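Long-range contact in possible metal-dependent hydrolase (Veillonella parvula, PDB 3RPC), which is probably a zinc-dependent hydrolase of the metallo-beta-lactamase superfamily, binding two zinc ions, its substrate unknown: residues 10-24 / 53-67. Numbering follows the deposited sequence.
Sequences IRNATGKLTIKNTTF and DLPLSMDDLLSNVTA
The carbonyl oxygen of T23 takes two backbone N-H groups from 53-67: T66 N lies 2.8 Å from T23 O, and A67 N adds a weak bond at 3.3 Å. T66 also grips T23 by its side chain. With OG1 anti to its own carbonyl carbon (chi1 -41°), the hydroxyl meets T23 N at 2.8 Å in a nearly straight bond (169°), so both backbone polar groups of T23 are paired with T66. One residue on, F24 and A67 form a parallel beta bridge, with A67 CB touching F24 CD1. T23 OG1 shares a hydrogen bond with T18 OG1 and is joined by a water 2.6 Å away, which also makes weak bonds to N21 O and N64 O.

K16 reaches a carbonyl of helix 58-62. Its chain, bent at chi3 (68°), brings NZ within 2.9 Å of L61 O, approaching from above the carbonyl plane, while CE rests on V65 CG2. S57 OG caps the start of this helix by accepting from D60 N. I10 fills the middle apolar patch: CG2 meets L54 CD2 and L61 CD1, and CD1 lies 3.8 Å from L56 CD2, the side chains crossing at about a right angle. Next to it, L54 CD2 sits over the centre of one face of the R11 guanidinium, 3.6 Å from CZ; hydrogen bonds to V52 O, F29 O and A31 O hold that group.

The contact places the loops flanking helix 58-62 against the hairpins of strands 6-11, 14-19 and 22-26, the helix touching only through L61 and D60 O, and leads the chain into strand 67-69, which joins the sheet parallel to 22-26. F120 of strand 117-120 in the second sheet packs against T22, F24, T66 and A67.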
loop_
_atom_site.group_PDB
_atom_site.type_symbol
_atom_site.label_atom_id
_atom_site.label_comp_id
_atom_site.label_asym_id
_atom_site.label_seq_id
_atom_site.Cartn_x
_atom_site.Cartn_y
_atom_site.Cartn_z
ATOM N N ILE A 10 -22.200 -1.341 15.787
ATOM C CA ILE A 10 -22.222 -2.099 17.046
ATOM C C ILE A 10 -21.418 -1.371 18.130
ATOM O O ILE A 10 -21.990 -0.856 19.090
ATOM C CB ILE A 10 -21.756 -3.563 16.867
ATOM C CG1 ILE A 10 -22.641 -4.282 15.841
ATOM C CG2 ILE A 10 -21.787 -4.310 18.206
ATOM C CD1 ILE A 10 -24.109 -4.338 16.211
ATOM N N ARG A 11 -20.102 -1.289 17.962
ATOM C CA ARG A 11 -19.264 -0.655 18.981
ATOM C C ARG A 11 -17.846 -0.540 18.444
ATOM O O ARG A 11 -17.329 -1.496 17.911
ATOM C CB ARG A 11 -19.272 -1.476 20.281
ATOM C CG ARG A 11 -18.564 -0.756 21.447
ATOM C CD ARG A 11 -18.488 -1.638 22.704
ATOM N NE ARG A 11 -17.736 -2.861 22.450
ATOM C CZ ARG A 11 -17.600 -3.856 23.324
ATOM N NH1 ARG A 11 -18.153 -3.772 24.530
ATOM N NH2 ARG A 11 -16.905 -4.941 22.994
ATOM N N ASN A 12 -17.236 0.633 18.617
ATOM C CA ASN A 12 -15.902 0.924 18.062
ATOM C C ASN A 12 -15.904 0.792 16.532
ATOM O O ASN A 12 -16.594 1.555 15.859
ATOM C CB ASN A 12 -14.812 0.057 18.705
ATOM C CG ASN A 12 -13.414 0.646 18.525
ATOM O OD1 ASN A 12 -13.211 1.857 18.689
ATOM N ND2 ASN A 12 -12.449 -0.200 18.204
ATOM N N ALA A 13 -15.170 -0.179 15.991
ATOM C CA ALA A 13 -15.184 -0.429 14.547
ATOM C C ALA A 13 -16.042 -1.643 14.182
ATOM O O ALA A 13 -16.094 -2.048 13.025
ATOM C CB ALA A 13 -13.757 -0.622 14.012
ATOM N N THR A 14 -16.720 -2.217 15.172
ATOM C CA THR A 14 -17.540 -3.398 14.933
ATOM C C THR A 14 -18.901 -2.965 14.416
ATOM O O THR A 14 -19.550 -2.110 15.007
ATOM C CB THR A 14 -17.732 -4.219 16.224
ATOM O OG1 THR A 14 -16.456 -4.558 16.775
ATOM C CG2 THR A 14 -18.531 -5.505 15.957
ATOM N N GLY A 15 -19.327 -3.564 13.310
ATOM C CA GLY A 15 -20.615 -3.250 12.718
ATOM C C GLY A 15 -21.120 -4.421 11.908
ATOM O O GLY A 15 -20.387 -5.382 11.687
ATOM N N LYS A 16 -22.377 -4.350 11.483
ATOM C CA LYS A 16 -22.945 -5.356 10.595
ATOM C C LYS A 16 -23.422 -4.661 9.327
ATOM O O LYS A 16 -24.298 -3.789 9.375
ATOM C CB LYS A 16 -24.099 -6.106 11.278
ATOM C CG LYS A 16 -23.658 -6.939 12.486
ATOM C CD LYS A 16 -24.849 -7.395 13.352
ATOM C CE LYS A 16 -25.724 -8.398 12.638
ATOM N NZ LYS A 16 -26.796 -8.868 13.571
ATOM N N LEU A 17 -22.812 -5.030 8.202
ATOM C CA LEU A 17 -23.132 -4.447 6.912
ATOM C C LEU A 17 -23.959 -5.440 6.128
ATOM O O LEU A 17 -23.492 -6.533 5.809
ATOM C CB LEU A 17 -21.849 -4.119 6.142
ATOM C CG LEU A 17 -22.022 -3.581 4.719
ATOM C CD1 LEU A 17 -22.737 -2.231 4.750
ATOM C CD2 LEU A 17 -20.671 -3.450 4.012
ATOM N N THR A 18 -25.194 -5.068 5.822
ATOM C CA THR A 18 -26.061 -5.961 5.058
ATOM C C THR A 18 -26.185 -5.421 3.657
ATOM O O THR A 18 -26.530 -4.259 3.460
ATOM C CB THR A 18 -27.471 -6.072 5.661
ATOM O OG1 THR A 18 -27.393 -6.585 6.998
ATOM C CG2 THR A 18 -28.332 -7.009 4.810
ATOM N N ILE A 19 -25.888 -6.269 2.682
ATOM C CA ILE A 19 -26.017 -5.906 1.282
ATOM C C ILE A 19 -26.746 -7.075 0.662
ATOM O O ILE A 19 -26.268 -8.207 0.720
ATOM C CB ILE A 19 -24.655 -5.736 0.603
ATOM C CG1 ILE A 19 -23.849 -4.628 1.274
ATOM C CG2 ILE A 19 -24.828 -5.422 -0.879
ATOM C CD1 ILE A 19 -22.428 -4.510 0.721
ATOM N N LYS A 20 -27.920 -6.807 0.099
ATOM C CA LYS A 20 -28.776 -7.877 -0.397
ATOM C C LYS A 20 -29.118 -8.840 0.741
ATOM O O LYS A 20 -29.589 -8.405 1.793
ATOM C CB LYS A 20 -28.120 -8.578 -1.588
ATOM C CG LYS A 20 -28.329 -7.828 -2.912
ATOM C CD LYS A 20 -27.156 -7.981 -3.865
ATOM C CE LYS A 20 -27.509 -7.525 -5.282
ATOM N NZ LYS A 20 -28.510 -6.418 -5.334
ATOM N N ASN A 21 -28.886 -10.134 0.555
ATOM C CA ASN A 21 -29.168 -11.114 1.603
ATOM C C ASN A 21 -27.926 -11.519 2.389
ATOM O O ASN A 21 -27.936 -12.515 3.108
ATOM C CB ASN A 21 -29.830 -12.367 1.024
ATOM C CG ASN A 21 -31.150 -12.072 0.343
ATOM O OD1 ASN A 21 -31.403 -12.541 -0.768
ATOM N ND2 ASN A 21 -31.999 -11.294 1.003
ATOM N N THR A 22 -26.852 -10.746 2.252
ATOM C CA THR A 22 -25.610 -11.078 2.932
ATOM C C THR A 22 -25.301 -10.067 4.022
ATOM O O THR A 22 -25.273 -8.864 3.762
ATOM C CB THR A 22 -24.431 -11.127 1.944
ATOM O OG1 THR A 22 -24.619 -12.228 1.045
ATOM C CG2 THR A 22 -23.112 -11.299 2.685
ATOM N N THR A 23 -25.076 -10.553 5.239
ATOM C CA THR A 23 -24.674 -9.670 6.322
ATOM C C THR A 23 -23.244 -9.974 6.764
ATOM O O THR A 23 -22.942 -11.086 7.184
ATOM C CB THR A 23 -25.628 -9.780 7.517
ATOM O OG1 THR A 23 -26.928 -9.311 7.133
ATOM C CG2 THR A 23 -25.130 -8.947 8.691
ATOM N N PHE A 24 -22.376 -8.969 6.669
ATOM C CA PHE A 24 -21.000 -9.069 7.106
ATOM C C PHE A 24 -20.846 -8.505 8.508
ATOM O O PHE A 24 -21.174 -7.339 8.751
ATOM C CB PHE A 24 -20.087 -8.250 6.181
ATOM C CG PHE A 24 -20.091 -8.704 4.749
ATOM C CD1 PHE A 24 -19.271 -9.749 4.334
ATOM C CD2 PHE A 24 -20.896 -8.078 3.809
ATOM C CE1 PHE A 24 -19.258 -10.163 3.008
ATOM C CE2 PHE A 24 -20.891 -8.488 2.473
ATOM C CZ PHE A 24 -20.066 -9.528 2.075
ATOM N N ASP A 53 -20.451 -1.463 27.373
ATOM C CA ASP A 53 -20.880 -2.802 26.986
ATOM C C ASP A 53 -21.462 -2.767 25.582
ATOM O O ASP A 53 -21.763 -1.696 25.050
ATOM C CB ASP A 53 -21.927 -3.328 27.977
ATOM C CG ASP A 53 -21.299 -3.911 29.227
ATOM O OD1 ASP A 53 -20.475 -4.849 29.099
ATOM O OD2 ASP A 53 -21.614 -3.421 30.336
ATOM N N LEU A 54 -21.623 -3.938 24.976
ATOM C CA LEU A 54 -22.281 -4.022 23.682
ATOM C C LEU A 54 -23.716 -3.514 23.800
ATOM O O LEU A 54 -24.338 -3.623 24.864
ATOM C CB LEU A 54 -22.290 -5.469 23.186
ATOM C CG LEU A 54 -20.948 -6.118 22.840
ATOM C CD1 LEU A 54 -21.129 -7.624 22.614
ATOM C CD2 LEU A 54 -20.298 -5.458 21.612
ATOM N N PRO A 55 -24.259 -2.971 22.702
ATOM C CA PRO A 55 -25.619 -2.410 22.717
ATOM C C PRO A 55 -26.714 -3.451 22.487
ATOM O O PRO A 55 -27.899 -3.100 22.522
ATOM C CB PRO A 55 -25.592 -1.437 21.538
ATOM C CG PRO A 55 -24.649 -2.095 20.572
ATOM C CD PRO A 55 -23.554 -2.675 21.438
ATOM N N LEU A 56 -26.329 -4.700 22.250
ATOM C CA LEU A 56 -27.308 -5.762 22.048
ATOM C C LEU A 56 -26.770 -7.078 22.575
ATOM O O LEU A 56 -25.573 -7.219 22.816
ATOM C CB LEU A 56 -27.682 -5.873 20.569
ATOM C CG LEU A 56 -26.672 -6.454 19.577
ATOM C CD1 LEU A 56 -27.278 -6.484 18.184
ATOM C CD2 LEU A 56 -25.350 -5.678 19.567
ATOM N N SER A 57 -27.667 -8.039 22.780
ATOM C CA SER A 57 -27.273 -9.364 23.243
ATOM C C SER A 57 -26.457 -10.082 22.181
ATOM O O SER A 57 -26.574 -9.802 20.983
ATOM C CB SER A 57 -28.513 -10.201 23.576
ATOM O OG SER A 57 -29.184 -10.554 22.381
HETATM N N MSE A 58 -25.631 -11.017 22.622
HETATM C CA MSE A 58 -24.802 -11.781 21.699
HETATM C C MSE A 58 -25.668 -12.524 20.682
HETATM O O MSE A 58 -25.309 -12.650 19.509
HETATM C CB MSE A 58 -23.902 -12.752 22.464
HETATM C CG MSE A 58 -22.905 -13.482 21.591
HETATM SE SE MSE A 58 -21.592 -12.311 20.745
HETATM C CE MSE A 58 -20.750 -11.594 22.329
ATOM N N ASP A 59 -26.817 -13.011 21.125
ATOM C CA ASP A 59 -27.716 -13.696 20.210
ATOM C C ASP A 59 -28.165 -12.787 19.074
ATOM O O ASP A 59 -28.152 -13.188 17.908
ATOM C CB ASP A 59 -28.940 -14.235 20.943
ATOM C CG ASP A 59 -29.948 -14.850 19.997
ATOM O OD1 ASP A 59 -29.661 -15.944 19.464
ATOM O OD2 ASP A 59 -31.017 -14.239 19.780
ATOM N N ASP A 60 -28.561 -11.563 19.416
ATOM C CA ASP A 60 -29.009 -10.607 18.410
ATOM C C ASP A 60 -27.846 -10.183 17.524
ATOM O O ASP A 60 -28.007 -9.998 16.321
ATOM C CB ASP A 60 -29.676 -9.392 19.060
ATOM C CG ASP A 60 -31.090 -9.690 19.529
ATOM O OD1 ASP A 60 -31.748 -8.777 20.069
ATOM O OD2 ASP A 60 -31.546 -10.841 19.349
ATOM N N LEU A 61 -26.672 -10.048 18.123
ATOM C CA LEU A 61 -25.492 -9.657 17.358
ATOM C C LEU A 61 -25.185 -10.702 16.294
ATOM O O LEU A 61 -24.933 -10.370 15.135
ATOM C CB LEU A 61 -24.296 -9.465 18.294
ATOM C CG LEU A 61 -22.998 -8.903 17.697
ATOM C CD1 LEU A 61 -22.175 -8.226 18.784
ATOM C CD2 LEU A 61 -22.195 -9.986 17.012
ATOM N N LEU A 62 -25.223 -11.976 16.673
ATOM C CA LEU A 62 -24.770 -13.022 15.763
ATOM C C LEU A 62 -25.845 -13.522 14.804
ATOM O O LEU A 62 -25.527 -14.171 13.812
ATOM C CB LEU A 62 -24.218 -14.209 16.556
ATOM C CG LEU A 62 -22.972 -13.944 17.400
ATOM C CD1 LEU A 62 -22.646 -15.162 18.249
ATOM C CD2 LEU A 62 -21.799 -13.562 16.511
ATOM N N SER A 63 -27.106 -13.207 15.095
ATOM C CA SER A 63 -28.250 -13.867 14.452
ATOM C C SER A 63 -28.133 -14.146 12.946
ATOM O O SER A 63 -28.088 -15.310 12.527
ATOM C CB SER A 63 -29.564 -13.131 14.770
ATOM O OG SER A 63 -29.439 -11.727 14.603
ATOM N N ASN A 64 -28.101 -13.092 12.138
ATOM C CA ASN A 64 -28.139 -13.241 10.680
ATOM C C ASN A 64 -26.799 -13.023 9.990
ATOM O O ASN A 64 -26.749 -12.671 8.807
ATOM C CB ASN A 64 -29.177 -12.292 10.072
ATOM C CG ASN A 64 -30.590 -12.836 10.157
ATOM O OD1 ASN A 64 -30.853 -13.980 9.777
ATOM N ND2 ASN A 64 -31.510 -12.017 10.662
ATOM N N VAL A 65 -25.711 -13.236 10.720
ATOM C CA VAL A 65 -24.380 -13.061 10.136
ATOM C C VAL A 65 -24.077 -14.161 9.113
ATOM O O VAL A 65 -24.229 -15.352 9.410
ATOM C CB VAL A 65 -23.293 -13.001 11.235
ATOM C CG1 VAL A 65 -21.900 -12.972 10.623
ATOM C CG2 VAL A 65 -23.507 -11.781 12.124
ATOM N N THR A 66 -23.666 -13.744 7.913
ATOM C CA THR A 66 -23.346 -14.623 6.787
ATOM C C THR A 66 -21.843 -14.835 6.658
ATOM O O THR A 66 -21.384 -15.875 6.179
ATOM C CB THR A 66 -23.776 -13.984 5.442
ATOM O OG1 THR A 66 -25.046 -13.341 5.582
ATOM C CG2 THR A 66 -23.848 -15.043 4.347
ATOM N N ALA A 67 -21.077 -13.816 7.040
ATOM C CA ALA A 67 -19.626 -13.868 6.903
ATOM C C ALA A 67 -19.018 -12.820 7.805
ATOM O O ALA A 67 -19.717 -11.931 8.282
ATOM C CB ALA A 67 -19.205 -13.634 5.456
HETATM O O HOH W 1 -28.523 -11.193 6.231
#